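Local coordinates for five-membered-cyclitol-phosphate synthase (Streptomyces citricolor, PDB 6K96), which is a member of the myo-inositol-1-phosphate synthase family that binds nicotinamide-adenine-dinucleotide together with a sodium ion, at residues V12-A18 with P80-P84; G181-A185 with K324-A330; S211-G217 with E251-G257; T190-R195 with K236-L240. All coordinates share one frame; numbering follows the deposited sequence.

Interaction 1: V12-A18 with P80-P84; sequences VGNNISA and PNNYP. With NA (sodium ion), chain H; NAD (nicotinamide-adenine-dinucleotide), chain G.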
# COMPACT_ATOMS: atom_id res chain seq x y z
N VAL B 12 -17.02 17.28 26.42
CA VAL B 12 -16.10 16.24 26.93
C VAL B 12 -16.06 15.07 25.96
O VAL B 12 -16.59 14.00 26.28
CB VAL B 12 -16.51 15.81 28.34
CG1 VAL B 12 -15.43 14.92 28.97
CG2 VAL B 12 -16.83 17.04 29.16
N GLY B 13 -15.44 15.31 24.82
CA GLY B 13 -15.32 14.34 23.72
C GLY B 13 -14.00 13.58 23.70
O GLY B 13 -13.26 13.51 24.70
N ASN B 14 -13.78 12.93 22.56
CA ASN B 14 -12.50 12.25 22.24
C ASN B 14 -11.35 13.23 22.50
O ASN B 14 -10.42 12.83 23.19
CB ASN B 14 -12.60 11.64 20.85
CG ASN B 14 -13.42 10.39 20.89
OD1 ASN B 14 -13.53 9.77 21.94
ND2 ASN B 14 -13.98 10.00 19.76
N ASN B 15 -11.47 14.50 22.09
CA ASN B 15 -10.36 15.48 22.21
C ASN B 15 -9.91 15.62 23.69
O ASN B 15 -8.67 15.82 23.96
CB ASN B 15 -10.71 16.80 21.54
CG ASN B 15 -10.84 16.77 20.03
OD1 ASN B 15 -10.75 15.70 19.40
ND2 ASN B 15 -11.06 17.94 19.43
N ILE B 16 -10.83 15.57 24.64
CA ILE B 16 -10.53 15.85 26.07
C ILE B 16 -10.12 14.53 26.72
O ILE B 16 -9.33 14.56 27.66
CB ILE B 16 -11.74 16.44 26.82
CG1 ILE B 16 -12.33 17.65 26.11
CG2 ILE B 16 -11.34 16.76 28.26
CD1 ILE B 16 -11.34 18.76 25.90
N SER B 17 -10.62 13.41 26.24
CA SER B 17 -10.10 12.07 26.66
C SER B 17 -8.62 12.04 26.38
O SER B 17 -7.87 11.73 27.30
CB SER B 17 -10.78 10.95 25.95
OG SER B 17 -10.18 9.72 26.29
N ALA B 18 -8.25 12.46 25.17
CA ALA B 18 -6.87 12.52 24.66
C ALA B 18 -6.05 13.52 25.47
O ALA B 18 -4.95 13.16 25.87
CB ALA B 18 -6.88 12.84 23.20
N PRO B 80 -20.18 7.88 24.28
CA PRO B 80 -19.52 7.11 23.22
C PRO B 80 -18.08 7.54 22.88
O PRO B 80 -17.71 7.38 21.73
CB PRO B 80 -20.48 7.37 22.04
CG PRO B 80 -20.97 8.80 22.25
CD PRO B 80 -20.90 9.05 23.75
N ASN B 81 -17.34 8.09 23.86
CA ASN B 81 -15.87 8.38 23.78
C ASN B 81 -15.12 7.05 23.61
O ASN B 81 -15.41 6.10 24.36
CB ASN B 81 -15.28 9.11 25.00
CG ASN B 81 -15.73 10.55 25.11
OD1 ASN B 81 -16.56 11.00 24.32
ND2 ASN B 81 -15.22 11.27 26.11
N ASN B 82 -14.25 6.98 22.61
CA ASN B 82 -13.59 5.72 22.20
C ASN B 82 -12.14 6.06 21.82
O ASN B 82 -11.57 5.33 21.06
CB ASN B 82 -14.42 5.02 21.12
CG ASN B 82 -14.51 5.83 19.85
OD1 ASN B 82 -13.74 6.79 19.69
ND2 ASN B 82 -15.39 5.41 18.94
N TYR B 83 -11.60 7.16 22.32
CA TYR B 83 -10.13 7.29 22.44
C TYR B 83 -9.67 6.14 23.33
O TYR B 83 -10.42 5.70 24.20
CB TYR B 83 -9.72 8.63 23.04
CG TYR B 83 -8.25 8.95 22.98
CD1 TYR B 83 -7.68 9.39 21.81
CD2 TYR B 83 -7.43 8.87 24.10
CE1 TYR B 83 -6.33 9.69 21.73
CE2 TYR B 83 -6.10 9.22 24.05
CZ TYR B 83 -5.53 9.61 22.86
OH TYR B 83 -4.22 9.96 22.77
N PRO B 84 -8.48 5.55 23.08
CA PRO B 84 -7.99 4.45 23.93
C PRO B 84 -7.79 4.85 25.41
O PRO B 84 -7.55 5.97 25.70
CB PRO B 84 -6.61 4.10 23.32
CG PRO B 84 -6.75 4.53 21.90
CD PRO B 84 -7.59 5.81 21.95
NA NA H . -11.49 14.19 17.66
PA NAD G . -16.64 14.56 20.17
O1A NAD G . -17.82 14.26 19.34
O2A NAD G . -15.88 13.36 20.68
O5B NAD G . -16.89 15.58 21.35
C5B NAD G . -18.13 16.33 21.25
C4B NAD G . -18.70 16.52 22.63
O4B NAD G . -19.60 17.68 22.71
C3B NAD G . -19.54 15.32 23.10
O3B NAD G . -19.20 15.05 24.45
C2B NAD G . -20.96 15.87 23.00
O2B NAD G . -21.72 15.01 23.79
C1B NAD G . -20.69 17.29 23.53
N9A NAD G . -21.73 18.28 23.37
C8A NAD G . -22.65 18.28 22.35
N7A NAD G . -23.44 19.33 22.35
C5A NAD G . -22.99 20.10 23.42
C6A NAD G . -23.43 21.34 23.93
N6A NAD G . -24.41 22.04 23.38
N1A NAD G . -22.75 21.87 24.99
C2A NAD G . -21.75 21.14 25.51
N3A NAD G . -21.27 19.95 25.13
C4A NAD G . -21.93 19.47 24.06
O3 NAD G . -15.65 15.43 19.29
PN NAD G . -14.04 15.49 19.29
O1N NAD G . -13.61 15.75 20.68
O2N NAD G . -13.65 14.27 18.51
O5D NAD G . -13.80 16.82 18.41
C5D NAD G . -14.35 18.09 18.94
C4D NAD G . -14.34 19.13 17.85
O4D NAD G . -12.99 19.44 17.42
C3D NAD G . -15.10 18.68 16.59
O3D NAD G . -15.76 19.81 16.08
C2D NAD G . -13.98 18.36 15.61
O2D NAD G . -14.26 18.54 14.24
C1D NAD G . -12.95 19.42 15.99
N1N NAD G . -11.61 19.05 15.43
C2N NAD G . -11.10 17.73 15.66
C3N NAD G . -9.97 17.27 15.01
C7N NAD G . -9.47 15.87 15.33
O7N NAD G . -9.99 15.24 16.24
N7N NAD G . -8.47 15.37 14.60
C4N NAD G . -9.36 18.12 14.09
C5N NAD G . -9.76 19.45 14.01
C6N NAD G . -10.93 19.87 14.61
O HOH W 1 -16.57 8.95 19.90
O HOH W 2 -11.80 7.53 25.90
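In the turn that carries strand 5-10 into helix 14-31, Val12 and Asn14 are met by Asn81 and Asn82 of the loop 80-84. Asn81 offers ND2 to the carbonyl O of Val12 at 3.1 Å; the acceptor lies in the Asn81 amide plane, whereas the donor stands above the carbonyl plane of Val12. ND2 also bonds to Val76 O, and Lys67 NZ reaches both Val12 O and Asn81 OD1. Asn14 answers with its own amide, CG set anti to the carbonyl carbon (chi1 -76°). Its OD1 accepts Asn82 N at 3.0 Å, in the carbonyl plane and on a lone pair, and Tyr83 N at 3.3 Å from well above that plane; these two bonds hold the Asn14 amide. The two amide planes of Asn14 and Asn82 lie 14° apart, and a weak bond joins Asn14 ND2 to Asn82 OD1.

The turn is the phosphate-binding start of a Rossmann fold. Gly13 is the N-cap, and the amides Asn14 N and Asn15 N donate to NAD O2A and NAD O1N, each at 2.9 Å. Asn15 OD1 binds the sodium ion at 2.4 Å, alongside NAD O2N, NAD O7N and Ser293 OG. One helical turn on, Ala18 CB rests over a face of the Tyr83 ring, 3.6 Å from its centroid, a CH-pi contact; Pro84 CD covers the opposite face, and Tyr83 OH bonds to Ser294 OG.

Interaction 2: G181-A185 with K324-A330; sequences GDDLA and KVLKSPA. With NAD (nicotinamide-adenine-dinucleotide), chain G.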
# COMPACT_ATOMS: atom_id res chain seq x y z
N GLY B 181 -8.50 31.28 17.75
CA GLY B 181 -9.35 30.62 16.76
C GLY B 181 -9.10 31.19 15.37
O GLY B 181 -8.36 32.15 15.26
N ASP B 182 -9.69 30.54 14.36
CA ASP B 182 -10.57 29.39 14.57
C ASP B 182 -10.08 28.12 13.85
O ASP B 182 -9.34 28.21 12.87
CB ASP B 182 -11.99 29.69 14.07
CG ASP B 182 -12.56 30.97 14.63
OD1 ASP B 182 -12.50 31.13 15.86
OD2 ASP B 182 -12.99 31.82 13.84
N ASP B 183 -10.52 26.96 14.34
CA ASP B 183 -10.51 25.66 13.62
C ASP B 183 -9.13 25.00 13.69
O ASP B 183 -8.27 25.46 12.91
CB ASP B 183 -10.95 25.86 12.17
CG ASP B 183 -11.39 24.57 11.51
OD1 ASP B 183 -11.47 23.53 12.22
OD2 ASP B 183 -11.69 24.63 10.29
N LEU B 184 -8.97 23.95 14.52
CA LEU B 184 -7.68 23.19 14.65
C LEU B 184 -7.22 22.66 13.30
O LEU B 184 -8.02 21.93 12.66
CB LEU B 184 -7.79 21.98 15.58
CG LEU B 184 -8.29 22.24 16.99
CD1 LEU B 184 -8.14 20.97 17.80
CD2 LEU B 184 -7.55 23.40 17.62
N ALA B 185 -5.97 22.95 12.94
CA ALA B 185 -5.20 22.20 11.91
C ALA B 185 -4.53 20.97 12.56
O ALA B 185 -3.62 21.14 13.41
CB ALA B 185 -4.18 23.12 11.31
N LYS B 324 0.13 28.68 13.08
CA LYS B 324 0.51 27.46 12.33
C LYS B 324 -0.41 26.29 12.70
O LYS B 324 -0.46 25.34 11.89
CB LYS B 324 1.98 27.11 12.54
CG LYS B 324 2.93 28.01 11.76
CD LYS B 324 4.24 27.36 11.34
CE LYS B 324 4.92 28.17 10.24
NZ LYS B 324 6.39 27.97 10.17
N VAL B 325 -1.12 26.34 13.85
CA VAL B 325 -1.94 25.18 14.29
C VAL B 325 -3.45 25.44 14.08
O VAL B 325 -4.26 24.67 14.65
CB VAL B 325 -1.60 24.77 15.72
CG1 VAL B 325 -0.15 24.35 15.84
CG2 VAL B 325 -1.91 25.87 16.71
N LEU B 326 -3.82 26.43 13.25
CA LEU B 326 -5.23 26.81 13.00
C LEU B 326 -5.47 26.79 11.49
O LEU B 326 -4.56 27.26 10.75
CB LEU B 326 -5.50 28.21 13.55
CG LEU B 326 -5.71 28.31 15.06
CD1 LEU B 326 -5.86 29.75 15.49
CD2 LEU B 326 -6.89 27.50 15.54
N LYS B 327 -6.65 26.35 11.05
CA LYS B 327 -7.07 26.51 9.63
C LYS B 327 -7.49 27.96 9.35
O LYS B 327 -7.14 28.45 8.27
CB LYS B 327 -8.13 25.47 9.24
CG LYS B 327 -7.60 24.05 9.31
CD LYS B 327 -7.79 23.17 8.09
CE LYS B 327 -8.82 22.08 8.31
NZ LYS B 327 -10.18 22.66 8.37
N SER B 328 -8.12 28.66 10.30
CA SER B 328 -8.85 29.93 10.05
C SER B 328 -8.54 30.95 11.14
O SER B 328 -9.40 31.38 11.89
CB SER B 328 -10.33 29.64 9.98
OG SER B 328 -10.61 28.58 9.06
N PRO B 329 -7.26 31.36 11.27
CA PRO B 329 -6.85 32.23 12.35
C PRO B 329 -7.46 33.58 12.05
O PRO B 329 -7.56 33.87 10.88
CB PRO B 329 -5.32 32.34 12.21
CG PRO B 329 -5.09 32.08 10.74
CD PRO B 329 -6.13 31.03 10.38
N ALA B 330 -7.78 34.35 13.09
CA ALA B 330 -8.17 35.75 12.96
C ALA B 330 -7.14 36.46 12.09
O ALA B 330 -5.92 36.34 12.37
CB ALA B 330 -8.30 36.33 14.34
PA NAD G . -16.64 14.56 20.17
O1A NAD G . -17.82 14.26 19.34
O2A NAD G . -15.88 13.36 20.68
O5B NAD G . -16.89 15.58 21.35
C5B NAD G . -18.13 16.33 21.25
C4B NAD G . -18.70 16.52 22.63
O4B NAD G . -19.60 17.68 22.71
C3B NAD G . -19.54 15.32 23.10
O3B NAD G . -19.20 15.05 24.45
C2B NAD G . -20.96 15.87 23.00
O2B NAD G . -21.72 15.01 23.79
C1B NAD G . -20.69 17.29 23.53
N9A NAD G . -21.73 18.28 23.37
C8A NAD G . -22.65 18.28 22.35
N7A NAD G . -23.44 19.33 22.35
C5A NAD G . -22.99 20.10 23.42
C6A NAD G . -23.43 21.34 23.93
N6A NAD G . -24.41 22.04 23.38
N1A NAD G . -22.75 21.87 24.99
C2A NAD G . -21.75 21.14 25.51
N3A NAD G . -21.27 19.95 25.13
C4A NAD G . -21.93 19.47 24.06
O3 NAD G . -15.65 15.43 19.29
PN NAD G . -14.04 15.49 19.29
O1N NAD G . -13.61 15.75 20.68
O2N NAD G . -13.65 14.27 18.51
O5D NAD G . -13.80 16.82 18.41
C5D NAD G . -14.35 18.09 18.94
C4D NAD G . -14.34 19.13 17.85
O4D NAD G . -12.99 19.44 17.42
C3D NAD G . -15.10 18.68 16.59
O3D NAD G . -15.76 19.81 16.08
C2D NAD G . -13.98 18.36 15.61
O2D NAD G . -14.26 18.54 14.24
C1D NAD G . -12.95 19.42 15.99
N1N NAD G . -11.61 19.05 15.43
C2N NAD G . -11.10 17.73 15.66
C3N NAD G . -9.97 17.27 15.01
C7N NAD G . -9.47 15.87 15.33
O7N NAD G . -9.99 15.24 16.24
N7N NAD G . -8.47 15.37 14.60
C4N NAD G . -9.36 18.12 14.09
C5N NAD G . -9.76 19.45 14.01
C6N NAD G . -10.93 19.87 14.61
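Gly181-Ala185 and Lys324-Ala330 run past each other in opposite directions, bridged where Leu184 lies beside Leu326 with 4.7 Å between their CA atoms. Neither segment is a regular strand, yet backbone bonds follow one another along both. Ala185 N donates to Val325 O at 3.0 Å, Lys327 N to Asp183 O at 2.6 Å, and Ala330 N to Gly181 O. Between the last two, Asp182 and Ser328 bond reciprocally: Ser328 N approaches Asp182 O nearly along the C=O axis, while Asp182 N meets Ser328 O from above the carbonyl plane. The peptide before Asp182 is cis, and Asp183 adopts a positive phi (82°), so the segment departs from a regular strand at these two points.

Among the side chains, Asp183 has CG anti to the backbone N (chi1 -161°), which directs its carboxylate to Lys327. The lysine chain bends at three torsions to bring NZ within 3.1 Å of Asp183 OD2, a salt bridge in which NZ meets OD2 from above the carboxylate plane. Leu326 spreads its two methyls along the partner backbone, CD1 lying 3.5 Å from Gly181 O and CD2 beside the Asp182 carbonyl carbon. Asp182 itself turns away to Arg164 and the backbone amides of Val162 and Ala163.

Leu184 faces the cofactor, its CB 3.6 Å from NAD C5N. A loop leaving strand 179-180, outermost of the Rossmann-type parallel sheet within this chain, thus forms part of the nicotinamide pocket.

Interaction 3: S211-G217 with E251-G257; sequences SYQLNLG and EVIPSAG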
# COMPACT_ATOMS: atom_id res chain seq x y z
N SER B 211 -5.46 12.56 -9.11
CA SER B 211 -5.19 12.21 -7.68
C SER B 211 -6.53 12.00 -6.97
O SER B 211 -7.48 12.47 -7.44
CB SER B 211 -4.24 13.20 -7.00
OG SER B 211 -4.00 12.87 -5.64
N TYR B 212 -6.57 11.16 -5.96
CA TYR B 212 -7.69 11.07 -5.00
C TYR B 212 -7.11 10.93 -3.60
O TYR B 212 -5.99 10.44 -3.40
CB TYR B 212 -8.72 9.97 -5.32
CG TYR B 212 -8.21 8.57 -5.53
CD1 TYR B 212 -8.00 7.75 -4.44
CD2 TYR B 212 -7.94 8.06 -6.80
CE1 TYR B 212 -7.50 6.46 -4.58
CE2 TYR B 212 -7.44 6.78 -6.96
CZ TYR B 212 -7.22 5.98 -5.85
OH TYR B 212 -6.72 4.71 -5.95
N GLN B 213 -7.93 11.38 -2.67
CA GLN B 213 -7.74 11.30 -1.21
C GLN B 213 -9.05 10.75 -0.68
O GLN B 213 -10.06 11.32 -1.03
CB GLN B 213 -7.46 12.71 -0.71
CG GLN B 213 -7.65 12.89 0.79
CD GLN B 213 -7.31 14.27 1.31
OE1 GLN B 213 -7.69 14.60 2.44
NE2 GLN B 213 -6.58 15.06 0.53
N LEU B 214 -9.04 9.66 0.10
CA LEU B 214 -10.24 9.27 0.87
C LEU B 214 -9.85 8.99 2.30
O LEU B 214 -8.74 8.56 2.47
CB LEU B 214 -10.96 8.10 0.20
CG LEU B 214 -10.11 6.93 -0.28
CD1 LEU B 214 -10.41 5.72 0.60
CD2 LEU B 214 -10.53 6.62 -1.72
N ASN B 215 -10.76 9.27 3.25
CA ASN B 215 -10.59 9.15 4.72
C ASN B 215 -11.65 8.18 5.27
O ASN B 215 -12.69 7.97 4.61
CB ASN B 215 -10.62 10.51 5.42
CG ASN B 215 -9.63 11.50 4.83
OD1 ASN B 215 -8.54 11.73 5.39
ND2 ASN B 215 -9.97 12.06 3.68
N LEU B 216 -11.32 7.47 6.34
CA LEU B 216 -12.21 6.50 7.02
C LEU B 216 -12.12 6.85 8.50
O LEU B 216 -11.04 7.19 8.88
CB LEU B 216 -11.74 5.05 6.80
CG LEU B 216 -11.49 4.59 5.37
CD1 LEU B 216 -10.85 3.19 5.34
CD2 LEU B 216 -12.81 4.59 4.59
N GLY B 217 -13.18 6.72 9.27
CA GLY B 217 -13.16 7.02 10.70
C GLY B 217 -14.23 6.23 11.40
O GLY B 217 -15.02 5.54 10.70
N GLU B 251 -9.71 14.58 -6.78
CA GLU B 251 -11.00 14.31 -6.11
C GLU B 251 -10.68 14.17 -4.63
O GLU B 251 -9.81 13.46 -4.32
CB GLU B 251 -11.65 13.01 -6.62
CG GLU B 251 -12.99 13.13 -7.35
CD GLU B 251 -13.96 14.27 -7.00
OE1 GLU B 251 -14.29 14.48 -5.77
OE2 GLU B 251 -14.37 14.97 -7.97
N VAL B 252 -11.41 14.83 -3.78
CA VAL B 252 -11.35 14.53 -2.34
C VAL B 252 -12.67 13.88 -1.94
O VAL B 252 -13.71 14.44 -2.20
CB VAL B 252 -11.09 15.81 -1.53
CG1 VAL B 252 -11.07 15.48 -0.05
CG2 VAL B 252 -9.80 16.50 -1.97
N ILE B 253 -12.62 12.71 -1.30
CA ILE B 253 -13.75 12.17 -0.51
C ILE B 253 -13.42 12.26 0.99
O ILE B 253 -12.86 11.32 1.57
CB ILE B 253 -14.02 10.72 -0.94
CG1 ILE B 253 -14.04 10.55 -2.47
CG2 ILE B 253 -15.30 10.23 -0.27
CD1 ILE B 253 -12.77 10.02 -3.09
N PRO B 254 -13.78 13.37 1.70
CA PRO B 254 -13.46 13.53 3.13
C PRO B 254 -14.21 12.54 4.03
O PRO B 254 -13.87 12.47 5.16
CB PRO B 254 -13.97 14.94 3.48
CG PRO B 254 -15.12 15.14 2.53
CD PRO B 254 -14.62 14.49 1.24
N SER B 255 -15.24 11.86 3.51
CA SER B 255 -15.99 10.85 4.29
C SER B 255 -16.31 9.62 3.44
O SER B 255 -17.52 9.35 3.22
CB SER B 255 -17.20 11.44 4.90
OG SER B 255 -17.68 10.57 5.90
N ALA B 256 -15.28 8.85 3.03
CA ALA B 256 -15.45 7.62 2.21
C ALA B 256 -16.36 6.63 2.94
O ALA B 256 -16.99 5.78 2.27
CB ALA B 256 -14.15 6.95 1.85
N GLY B 257 -16.45 6.72 4.26
CA GLY B 257 -17.16 5.66 5.00
C GLY B 257 -16.75 5.57 6.44
O GLY B 257 -15.60 5.91 6.80
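With CG placed between the backbone N and the carbonyl carbon (chi1 46°), Leu214 sets CD1 4.1 Å from Ala256 CB, following its own CB, which lies nearer that methyl at 3.8 Å. Leu216 instead holds CG anti to its carbonyl carbon (chi1 -53°), and its CD2 reaches the same methyl at 3.9 Å. The pair is joined by a beta-alpha-beta crossover: strand 207-217 leads through helices 220-225 and 234-239 into strand 250-253, which returns beside it, parallel to within 4°, and Ala256 lies just beyond.

Bonds alternate along the pair in the usual parallel fashion. Glu251 N donates to Ser211 O at 3.1 Å, Gln213 N to Glu251 O, and Ile253 N to Gln213 O at 2.9 Å. Beyond Ile253 the regularity lapses. The chain turns a corner at Pro254, and it is Ala256 N, one residue later than an unbroken ladder would use, that makes a weak bond to Asn215 O.

The two faces of the sheet have different company. Gln213 and Val252 lie side by side on the helix-covered face, where the amide of Gln213 is held by His194 ND1 and Lys236 NZ; Asn215 OD1 bonds to Thr190 OG1. On the other face Tyr212, Leu214 and Ile253 pack against Leu216 and Ala256 of the third subunit, so this surface belongs to the assembly. At the corner the Ala256 methyl CB lies 3.3 Å from Asn215 O.

Interaction 4: T190-R195 with K236-L240; sequences TSVVHR and KINAL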
# COMPACT_ATOMS: atom_id res chain seq x y z
N THR B 190 -4.20 14.63 6.93
CA THR B 190 -4.30 14.04 5.59
C THR B 190 -3.82 15.05 4.56
O THR B 190 -3.05 14.66 3.62
CB THR B 190 -5.75 13.62 5.38
OG1 THR B 190 -6.19 12.95 6.56
CG2 THR B 190 -5.88 12.75 4.16
N SER B 191 -4.33 16.30 4.70
CA SER B 191 -4.30 17.31 3.62
C SER B 191 -2.88 17.89 3.51
O SER B 191 -2.42 18.18 2.37
CB SER B 191 -5.42 18.35 3.81
OG SER B 191 -6.62 17.98 3.05
N VAL B 192 -2.17 18.07 4.63
CA VAL B 192 -0.77 18.54 4.55
C VAL B 192 0.07 17.45 3.88
O VAL B 192 0.91 17.81 3.07
CB VAL B 192 -0.22 18.97 5.92
CG1 VAL B 192 -0.01 17.78 6.88
CG2 VAL B 192 1.09 19.72 5.73
N VAL B 193 -0.18 16.17 4.12
CA VAL B 193 0.56 15.10 3.39
C VAL B 193 0.21 15.16 1.92
O VAL B 193 1.09 15.14 1.11
CB VAL B 193 0.32 13.66 3.89
CG1 VAL B 193 1.13 12.68 3.05
CG2 VAL B 193 0.64 13.50 5.35
N HIS B 194 -1.07 15.17 1.57
CA HIS B 194 -1.46 15.16 0.13
C HIS B 194 -0.82 16.36 -0.58
O HIS B 194 -0.23 16.21 -1.67
CB HIS B 194 -2.98 15.17 0.00
CG HIS B 194 -3.47 14.85 -1.36
ND1 HIS B 194 -4.77 14.53 -1.58
CD2 HIS B 194 -2.84 14.71 -2.54
CE1 HIS B 194 -4.93 14.23 -2.86
NE2 HIS B 194 -3.76 14.33 -3.46
N ARG B 195 -0.90 17.51 0.07
CA ARG B 195 -0.50 18.83 -0.47
C ARG B 195 1.02 18.83 -0.68
O ARG B 195 1.44 19.38 -1.67
CB ARG B 195 -1.06 19.90 0.49
CG ARG B 195 -0.61 21.33 0.26
CD ARG B 195 -1.00 22.24 1.43
NE ARG B 195 -0.58 23.60 1.10
CZ ARG B 195 -1.38 24.66 0.88
NH1 ARG B 195 -2.69 24.57 1.05
NH2 ARG B 195 -0.86 25.83 0.53
N LYS B 236 -10.46 21.19 2.03
CA LYS B 236 -9.52 20.12 1.61
C LYS B 236 -9.03 20.37 0.17
O LYS B 236 -7.81 20.15 -0.08
CB LYS B 236 -10.17 18.74 1.77
CG LYS B 236 -10.57 18.35 3.19
CD LYS B 236 -10.75 16.84 3.42
CE LYS B 236 -10.49 16.37 4.84
NZ LYS B 236 -9.18 15.69 4.96
N ILE B 237 -9.92 20.80 -0.74
CA ILE B 237 -9.66 20.81 -2.22
C ILE B 237 -8.96 22.13 -2.59
O ILE B 237 -8.22 22.16 -3.63
CB ILE B 237 -10.93 20.47 -3.05
CG1 ILE B 237 -10.85 20.97 -4.50
CG2 ILE B 237 -12.23 20.89 -2.37
CD1 ILE B 237 -9.99 20.10 -5.43
N ASN B 238 -9.15 23.16 -1.75
CA ASN B 238 -8.46 24.48 -1.80
C ASN B 238 -6.97 24.31 -1.46
O ASN B 238 -6.10 24.84 -2.23
CB ASN B 238 -9.11 25.47 -0.82
CG ASN B 238 -10.40 26.10 -1.31
OD1 ASN B 238 -10.58 26.34 -2.51
ND2 ASN B 238 -11.28 26.43 -0.38
N ALA B 239 -6.72 23.60 -0.34
CA ALA B 239 -5.41 23.14 0.18
C ALA B 239 -4.51 22.69 -0.98
O ALA B 239 -3.32 23.08 -1.01
CB ALA B 239 -5.57 22.02 1.20
N LEU B 240 -5.07 21.94 -1.93
CA LEU B 240 -4.29 21.31 -3.02
C LEU B 240 -4.11 22.32 -4.17
O LEU B 240 -3.24 22.04 -5.04
CB LEU B 240 -4.97 19.99 -3.38
CG LEU B 240 -5.52 19.18 -2.20
CD1 LEU B 240 -6.02 17.81 -2.62
CD2 LEU B 240 -4.48 19.01 -1.10
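Leu240 and His194 make the tight end of this contact between helices 190-203 and 234-239. Leu240 CD1 stands over one face of the imidazole, 3.9 Å from its centroid and 22° off the ring normal, a CH-pi contact in which the two side chains cross at about a right angle. CG anti to the backbone N (chi1 -167°) carries the His194 ring toward Leu240, and partners at both nitrogens hold its rotation, Ser211 OG at NE2 and Gln213 NE2 at ND1. The other methyl of Leu240, CD2, lies 3.9 Å from Arg195 CB, so the two methyls of one leucine touch His194 and Arg195.

No hydrogen bond spans the two segments. On the solvent side, exposed Arg195 stretches its chain alongside Ala239, whose O lies over a face of the guanidinium instead of in line with an N-H. Elsewhere the packing is looser but not open: Ser191 OG merely rests on Lys236 CB at 3.8 Å. Lys236 bends at its last torsion (chi4 -104°), bringing NZ 4.0 Å from buried Thr190 CB and inward to its polar partner on the sheet, Gln213 OE1.

Both helices lie on one face of the mixed sheet. Leu240 also rests on Val250 and Val252 of strand 250-253, Thr190 and His194 pack on strand 265-275, and Val192 and Val193, on another side of helix 190-203, meet Leu200 and Leu197 of the second subunit.

In the fold
The four contacts divide between the two halves of a cofactor-binding enzyme fold. Interaction 1 comes first along the chain and is complete before interaction 2 begins; both belong to the Rossmann-type half and touch NAD, with centres about 21 Å apart. The residues between 181-185 and 324-330 include interactions 3 and 4, whose segments alternate in sequence: helix 190-203, strand 207-217, helix 234-239, strand 250-253. Those two touch, with centres about 11 Å apart, because the helices of interaction 4 cover the sheet of interaction 3 through His194, Ser211 and Gln213. Interaction 2 therefore closes the long excursion that builds this layer, whose sheet face in interaction 3 packs on the third subunit and whose helix 190-203 packs on the second.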